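Local coordinates for protein DNA photolyase (Agrobacterium tumefaciens, PDB 4U63) that repairs cyclobutane pyrimidine dimers in DNA with the help of light, using a flavin cofactor (FAD) and a methenyltetrahydrofolate antenna, at residues 267-271 against 272-276; 279-282 against 283-287; 370-373 against 374-378. All blocks are in the same frame, centred on the assembly; numbering follows the deposited sequence. Where two conformers were deposited one is given.

Contact 1: 267-271 against 272-276; sequences GEISP and AAVWH
S270 caps the start of helix 271-276 by accepting from A273 N with its side chain, the classic serine N-cap. The bond from A273 N to S270 OG is 3.0 Å long, with an angle of 154° at the hydrogen. OG sits between the backbone N and the carbonyl carbon of its own residue (chi1 75°), which turns it forward to the N-H of A273 in the first turn. S270 OG also lies 3.4 Å from A273 CB. Two backbone bonds continue the turn. V274 N donates to S270 O, and W275 N donates to P271 O at 2.9 Å. P271 follows as the first helical residue; its ring nitrogen has no hydrogen, and the first turn needs none there. I269 packs on the same turn from the loop side. Its CG1 meets A273 CB at 4.0 Å, and its CD1 meets V274 CG2, the I269 and V274 side chains crossing at about a right angle. Further out, S270 OG is also hydrogen-bonded to D39 OD2, so the cap is tied to another part of the chain. I269 is backed by helix 227-238, and V274 faces F293 and I297 of helix 287-309. The preceding helix ends at G267 in a Schellman motif, so the chain leaves one helix and enters the next within a few residues. V274 CG2, anti to its carbonyl carbon, rests 3.5 Å from S270 O.

Contact 2: 279-282 against 283-287; sequences KGLS and RHIAS. With SO4 (sulfate ion), chain J; SO4 (sulfate ion), chain I.
The chain from L281 to I285 folds into a tight turn in which L281 O accepts two backbone N-H groups, from H284 at 3.0 Å and from I285 at 2.9 Å. The two donors reach the oxygen differently. I285 N comes nearly along the C=O axis, whereas H284 N lies above the carbonyl plane. Water 1 bridges the same turn, donating to both S282 O and I285 O. L281 CB meets I285 CG1 at 4.0 Å, and both residues also touch L242. I285 reaches on to I290 of helix 287-309.

Side chains and one backbone N-H hold two sulfate ions, which probably came from the crystallisation solution. R283 grips the chain J sulfate at the edge of its guanidinium group. NE donates to O4 at 2.9 Å and more weakly to O2, while NH2 donates to O1 in a nearly straight bond of 172°. The R283 chain leaves with CG anti to the backbone N and then bends at chi2 (63°) and chi3 (45°), which curls NE round to the anion. S282 OG lies 3.0 Å from O2 of the same sulfate. The chain I sulfate is held by K279 and G280, and R294 NH2 is also hydrogen-bonded to it. K279 NZ is modelled close to its O2, at a doubtfully short 2.5 Å, and G280 N donates to its O1. K279 NZ also forms a salt bridge with E180, so the ammonium group has two anionic partners.

A286 takes the N-cap position of helix 287-309. The two bonds to L281 O, one from three and one from four residues on, make this a beta-turn of type I or III at L281-H284 inside an alpha-turn that ends at I285, in the surface loop between helices 271-276 and 287-309.

Contact 3: 370-373 against 374-378; sequences SFLI and KHLLI
F371 and H375 meet one turn apart at a helix end in the FAD-binding domain, where helix 362-375 finishes with a wider pi-type turn at 371-373. H375 CB lies over one face of the phenyl ring, offset toward its rim, in a CH-pi contact 3.8 Å from the centroid. The F371 and H375 rings are almost parallel, at 10°, but offset, with centroids 5.0 Å apart. F371 CG is anti to the backbone N (chi1 -169°), which leads the ring forward to the residues of the following turn. There F371 CE2 meets L376 CD2 at 3.7 Å. L372 has the same first torsion, and its CD1 approaches I378, but I378 was modelled in two conformers and the detail of that contact is doubtful. K374 N bonds to S370 O and L376 N to F371 O; these spans of four and then five residues mark the wider turn. I378 N to L372 O closes the helix end, where L377 takes positive phi and its CA makes a CA-H...O contact with I373 O. Around this end, L372 packs on F334 of helix 331-338, and H375 NE2 is hydrogen-bonded to H480 ND1. K374 is extended beyond CG, which carries NZ to the carbonyl oxygens of R418 and F416; it also makes a cation-pi contact with F416. Water 2 joins this lysine to the serine one turn back: it accepts from K374 NZ at 2.8 Å and lies 2.5 Å from S370 OG.

The three contacts follow one another along the chain. Contacts 1 and 2 lie on the same side of its centre, 18 Å apart between centres. Two residues separate them in sequence, and both border helix 287-309: V274 packs on it, and contact 2 leads into it. Contact 3 lies across the chain's centre from contact 1, 35 Å away between centres, and 41 Å from contact 2. FAD lies near both buried contacts, about 7 Å from the side chain of V274 in contact 1 and about 7 Å from that of I373 in contact 3. Contact 2 is at the surface, with the side chain of I285 about 13 Å from FAD.

Contact 1: 267-271 against 272-276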
loop_
_atom_site.group_PDB
_atom_site.type_symbol
_atom_site.label_atom_id
_atom_site.label_comp_id
_atom_site.label_asym_id
_atom_site.label_seq_id
_atom_site.Cartn_x
_atom_site.Cartn_y
_atom_site.Cartn_z
ATOM N N GLY A 267 8.315 -0.516 -3.027
ATOM C CA GLY A 267 9.712 -0.754 -2.664
ATOM C C GLY A 267 10.664 0.294 -3.201
ATOM O O GLY A 267 11.850 0.009 -3.449
ATOM N N GLU A 268 10.145 1.507 -3.366
ATOM C CA GLU A 268 10.928 2.647 -3.853
ATOM C C GLU A 268 11.749 3.269 -2.735
ATOM O O GLU A 268 12.666 4.074 -2.985
ATOM C CB GLU A 268 10.006 3.671 -4.501
ATOM C CG GLU A 268 9.391 3.111 -5.764
ATOM C CD GLU A 268 8.212 3.881 -6.296
ATOM O OE1 GLU A 268 7.832 4.929 -5.733
ATOM O OE2 GLU A 268 7.646 3.415 -7.310
ATOM N N ILE A 269 11.404 2.911 -1.503
ATOM C CA ILE A 269 12.175 3.288 -0.323
ATOM C C ILE A 269 12.012 2.144 0.679
ATOM O O ILE A 269 10.951 1.533 0.748
ATOM C CB ILE A 269 11.707 4.652 0.248
ATOM C CG1 ILE A 269 12.665 5.139 1.340
ATOM C CG2 ILE A 269 10.266 4.593 0.763
ATOM C CD1 ILE A 269 12.545 6.613 1.619
ATOM N N SER A 270 13.064 1.840 1.428
ATOM C CA SER A 270 13.002 0.782 2.437
ATOM C C SER A 270 12.481 1.313 3.776
ATOM O O SER A 270 12.698 2.475 4.099
ATOM C CB SER A 270 14.384 0.181 2.649
ATOM O OG SER A 270 15.224 1.036 3.403
ATOM N N PRO A 271 11.817 0.453 4.577
ATOM C CA PRO A 271 11.389 0.929 5.890
ATOM C C PRO A 271 12.591 1.265 6.795
ATOM O O PRO A 271 12.466 2.117 7.662
ATOM C CB PRO A 271 10.563 -0.247 6.436
ATOM C CG PRO A 271 11.096 -1.436 5.701
ATOM C CD PRO A 271 11.334 -0.915 4.321
ATOM N N ALA A 272 13.743 0.621 6.578
ATOM C CA ALA A 272 14.947 0.956 7.364
ATOM C C ALA A 272 15.406 2.374 7.074
ATOM O O ALA A 272 15.827 3.064 7.986
ATOM C CB ALA A 272 16.080 -0.025 7.103
ATOM N N ALA A 273 15.323 2.799 5.810
ATOM C CA ALA A 273 15.684 4.182 5.440
ATOM C C ALA A 273 14.743 5.187 6.104
ATOM O O ALA A 273 15.183 6.196 6.639
ATOM C CB ALA A 273 15.670 4.364 3.931
ATOM N N VAL A 274 13.447 4.890 6.075
ATOM C CA VAL A 274 12.447 5.733 6.742
ATOM C C VAL A 274 12.731 5.820 8.253
ATOM O O VAL A 274 12.773 6.910 8.826
ATOM C CB VAL A 274 11.016 5.223 6.491
ATOM C CG1 VAL A 274 9.997 6.061 7.255
ATOM C CG2 VAL A 274 10.696 5.228 5.005
ATOM N N TRP A 275 12.944 4.676 8.886
ATOM C CA TRP A 275 13.260 4.637 10.328
ATOM C C TRP A 275 14.519 5.442 10.669
ATOM O O TRP A 275 14.520 6.279 11.598
ATOM C CB TRP A 275 13.416 3.178 10.794
ATOM C CG TRP A 275 13.543 3.024 12.288
ATOM C CD1 TRP A 275 14.626 3.352 13.066
ATOM C CD2 TRP A 275 12.556 2.505 13.180
ATOM N NE1 TRP A 275 14.367 3.073 14.380
ATOM C CE2 TRP A 275 13.106 2.549 14.482
ATOM C CE3 TRP A 275 11.257 2.000 13.007
ATOM C CZ2 TRP A 275 12.403 2.115 15.607
ATOM C CZ3 TRP A 275 10.555 1.563 14.130
ATOM C CH2 TRP A 275 11.138 1.623 15.417
ATOM N N HIS A 276 15.594 5.207 9.918
ATOM C CA HIS A 276 16.869 5.894 10.182
ATOM C C HIS A 276 16.747 7.413 10.011
ATOM O O HIS A 276 17.409 8.172 10.712
ATOM C CB HIS A 276 17.969 5.328 9.274
ATOM C CG HIS A 276 19.338 5.822 9.601
ATOM N ND1 HIS A 276 19.908 6.902 8.964
ATOM C CD2 HIS A 276 20.258 5.386 10.492
ATOM C CE1 HIS A 276 21.118 7.111 9.450
ATOM N NE2 HIS A 276 21.354 6.204 10.381
#

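Contact 2: 279-282 against 283-287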
loop_
_atom_site.group_PDB
_atom_site.type_symbol
_atom_site.label_atom_id
_atom_site.label_comp_id
_atom_site.label_asym_id
_atom_site.label_seq_id
_atom_site.Cartn_x
_atom_site.Cartn_y
_atom_site.Cartn_z
ATOM N N LYS A 279 16.018 9.345 13.198
ATOM C CA LYS A 279 17.052 9.384 14.216
ATOM C C LYS A 279 17.732 10.738 14.226
ATOM O O LYS A 279 17.832 11.396 13.198
ATOM C CB LYS A 279 18.093 8.289 13.966
ATOM C CG LYS A 279 17.558 6.878 14.159
ATOM C CD LYS A 279 18.610 5.823 13.838
ATOM C CE LYS A 279 19.805 5.864 14.780
ATOM N NZ LYS A 279 19.405 5.659 16.199
ATOM N N GLY A 280 18.184 11.149 15.404
ATOM C CA GLY A 280 19.005 12.343 15.561
ATOM C C GLY A 280 18.292 13.665 15.377
ATOM O O GLY A 280 18.908 14.638 14.943
ATOM N N LEU A 281 17.007 13.714 15.723
ATOM C CA LEU A 281 16.176 14.895 15.469
ATOM C C LEU A 281 15.739 15.643 16.732
ATOM O O LEU A 281 14.909 16.554 16.650
ATOM C CB LEU A 281 14.926 14.477 14.678
ATOM C CG LEU A 281 15.144 13.806 13.321
ATOM C CD1 LEU A 281 13.801 13.442 12.722
ATOM C CD2 LEU A 281 15.924 14.704 12.370
ATOM N N SER A 282 16.301 15.290 17.889
ATOM C CA SER A 282 15.834 15.850 19.167
ATOM C C SER A 282 15.972 17.372 19.288
ATOM O O SER A 282 15.254 17.989 20.056
ATOM C CB SER A 282 16.558 15.193 20.345
ATOM O OG SER A 282 17.951 15.418 20.255
ATOM N N ARG A 283 16.903 17.975 18.549
ATOM C CA ARG A 283 17.054 19.439 18.559
ATOM C C ARG A 283 15.780 20.163 18.079
ATOM O O ARG A 283 15.526 21.301 18.487
ATOM C CB ARG A 283 18.279 19.841 17.709
ATOM C CG ARG A 283 18.617 21.338 17.567
ATOM C CD ARG A 283 18.984 22.046 18.863
ATOM N NE ARG A 283 19.922 21.292 19.708
ATOM C CZ ARG A 283 21.257 21.400 19.714
ATOM N NH1 ARG A 283 21.907 22.231 18.909
ATOM N NH2 ARG A 283 21.960 20.641 20.555
ATOM N N HIS A 284 15.003 19.506 17.215
ATOM C CA HIS A 284 13.807 20.101 16.592
ATOM C C HIS A 284 12.477 19.367 16.732
ATOM O O HIS A 284 11.431 19.997 16.569
ATOM C CB HIS A 284 14.087 20.276 15.105
ATOM C CG HIS A 284 15.088 21.339 14.827
ATOM N ND1 HIS A 284 14.747 22.666 14.768
ATOM C CD2 HIS A 284 16.425 21.283 14.633
ATOM C CE1 HIS A 284 15.825 23.384 14.535
ATOM N NE2 HIS A 284 16.857 22.568 14.448
ATOM N N ILE A 285 12.505 18.067 17.032
ATOM C CA ILE A 285 11.305 17.227 16.971
ATOM C C ILE A 285 11.073 16.530 18.304
ATOM O O ILE A 285 12.007 15.996 18.907
ATOM C CB ILE A 285 11.421 16.158 15.860
ATOM C CG1 ILE A 285 11.683 16.805 14.482
ATOM C CG2 ILE A 285 10.173 15.276 15.800
ATOM C CD1 ILE A 285 10.557 17.683 13.956
ATOM N N ALA A 286 9.816 16.545 18.740
ATOM C CA ALA A 286 9.395 15.898 19.962
ATOM C C ALA A 286 9.395 14.379 19.815
ATOM O O ALA A 286 8.980 13.834 18.786
ATOM C CB ALA A 286 8.006 16.377 20.348
ATOM N N SER A 287 9.850 13.700 20.861
ATOM C CA SER A 287 9.922 12.250 20.854
ATOM C C SER A 287 8.563 11.567 20.606
ATOM O O SER A 287 8.526 10.506 20.002
ATOM C CB SER A 287 10.530 11.742 22.159
ATOM O OG SER A 287 9.718 12.093 23.258
HETATM S S SO4 J . 19.072 18.738 22.082
HETATM O O1 SO4 J . 20.382 18.785 22.772
HETATM O O2 SO4 J . 19.230 18.134 20.742
HETATM O O3 SO4 J . 18.113 17.912 22.851
HETATM O O4 SO4 J . 18.552 20.114 21.927
HETATM S S SO4 I . 17.226 8.055 18.218
HETATM O O1 SO4 I . 17.715 9.375 17.767
HETATM O O2 SO4 I . 18.265 7.038 17.973
HETATM O O3 SO4 I . 16.005 7.686 17.479
HETATM O O4 SO4 I . 16.929 8.098 19.663
HETATM O O HOH W 1 12.959 17.152 21.393
#

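Contact 3: 370-373 against 374-378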
loop_
_atom_site.group_PDB
_atom_site.type_symbol
_atom_site.label_atom_id
_atom_site.label_comp_id
_atom_site.label_asym_id
_atom_site.label_seq_id
_atom_site.Cartn_x
_atom_site.Cartn_y
_atom_site.Cartn_z
ATOM N N SER A 370 -16.169 0.691 7.574
ATOM C CA SER A 370 -17.233 0.408 8.517
ATOM C C SER A 370 -18.614 0.688 7.911
ATOM O O SER A 370 -19.560 -0.080 8.117
ATOM C CB SER A 370 -17.037 1.204 9.810
ATOM O OG SER A 370 -18.005 0.817 10.767
ATOM N N PHE A 371 -18.740 1.775 7.151
ATOM C CA PHE A 371 -20.016 2.068 6.518
ATOM C C PHE A 371 -20.465 0.934 5.580
ATOM O O PHE A 371 -21.638 0.538 5.589
ATOM C CB PHE A 371 -19.967 3.375 5.753
ATOM C CG PHE A 371 -21.318 3.848 5.315
ATOM C CD1 PHE A 371 -22.122 4.569 6.184
ATOM C CD2 PHE A 371 -21.805 3.552 4.046
ATOM C CE1 PHE A 371 -23.374 4.999 5.805
ATOM C CE2 PHE A 371 -23.065 3.987 3.654
ATOM C CZ PHE A 371 -23.851 4.712 4.534
ATOM N N LEU A 372 -19.535 0.412 4.787
ATOM C CA LEU A 372 -19.846 -0.685 3.871
ATOM C C LEU A 372 -20.285 -1.955 4.601
ATOM O O LEU A 372 -21.315 -2.544 4.281
ATOM C CB LEU A 372 -18.624 -1.001 3.002
ATOM C CG LEU A 372 -18.819 -2.077 1.938
ATOM C CD1 LEU A 372 -19.844 -1.614 0.909
ATOM C CD2 LEU A 372 -17.503 -2.422 1.274
ATOM N N ILE A 373 -19.496 -2.347 5.597
ATOM C CA ILE A 373 -19.678 -3.619 6.315
ATOM C C ILE A 373 -20.894 -3.584 7.237
ATOM O O ILE A 373 -21.671 -4.549 7.299
ATOM C CB ILE A 373 -18.407 -3.941 7.148
ATOM C CG1 ILE A 373 -17.215 -4.171 6.208
ATOM C CG2 ILE A 373 -18.612 -5.156 8.058
ATOM C CD1 ILE A 373 -15.870 -4.015 6.873
ATOM N N LYS A 374 -21.057 -2.480 7.959
ATOM C CA LYS A 374 -22.092 -2.396 8.994
ATOM C C LYS A 374 -23.342 -1.679 8.536
ATOM O O LYS A 374 -24.421 -2.224 8.644
ATOM C CB LYS A 374 -21.508 -1.777 10.250
ATOM C CG LYS A 374 -20.339 -2.618 10.735
ATOM C CD LYS A 374 -19.786 -2.157 12.039
ATOM C CE LYS A 374 -18.674 -3.085 12.485
ATOM N NZ LYS A 374 -18.136 -2.643 13.782
ATOM N N HIS A 375 -23.208 -0.471 8.012
ATOM C CA HIS A 375 -24.393 0.255 7.532
ATOM C C HIS A 375 -25.030 -0.357 6.298
ATOM O O HIS A 375 -26.254 -0.394 6.215
ATOM C CB HIS A 375 -24.078 1.726 7.293
ATOM C CG HIS A 375 -23.988 2.511 8.551
ATOM N ND1 HIS A 375 -22.900 2.433 9.391
ATOM C CD2 HIS A 375 -24.853 3.371 9.132
ATOM C CE1 HIS A 375 -23.092 3.219 10.429
ATOM N NE2 HIS A 375 -24.268 3.798 10.298
ATOM N N LEU A 376 -24.222 -0.843 5.351
ATOM C CA LEU A 376 -24.778 -1.486 4.143
ATOM C C LEU A 376 -24.802 -3.021 4.222
ATOM O O LEU A 376 -25.414 -3.670 3.385
ATOM C CB LEU A 376 -24.030 -1.024 2.890
ATOM C CG LEU A 376 -23.901 0.492 2.736
ATOM C CD1 LEU A 376 -23.160 0.841 1.453
ATOM C CD2 LEU A 376 -25.273 1.160 2.757
ATOM N N LEU A 377 -24.140 -3.590 5.228
ATOM C CA LEU A 377 -24.084 -5.040 5.414
ATOM C C LEU A 377 -23.561 -5.761 4.173
ATOM O O LEU A 377 -24.090 -6.812 3.782
ATOM C CB LEU A 377 -25.464 -5.564 5.839
ATOM C CG LEU A 377 -25.444 -6.685 6.868
ATOM C CD1 LEU A 377 -24.874 -6.165 8.178
ATOM C CD2 LEU A 377 -26.835 -7.256 7.074
ATOM N N ILE A 378 -22.522 -5.194 3.562
ATOM C CA ILE A 378 -21.930 -5.749 2.350
ATOM C C ILE A 378 -20.608 -6.408 2.689
ATOM O O ILE A 378 -19.825 -5.875 3.481
ATOM C CB ILE A 378 -21.727 -4.662 1.283
ATOM C CG1 ILE A 378 -23.081 -4.255 0.703
ATOM C CG2 ILE A 378 -20.819 -5.154 0.169
ATOM C CD1 ILE A 378 -23.008 -3.051 -0.200
HETATM O O HOH W 2 -17.621 0.080 13.176
#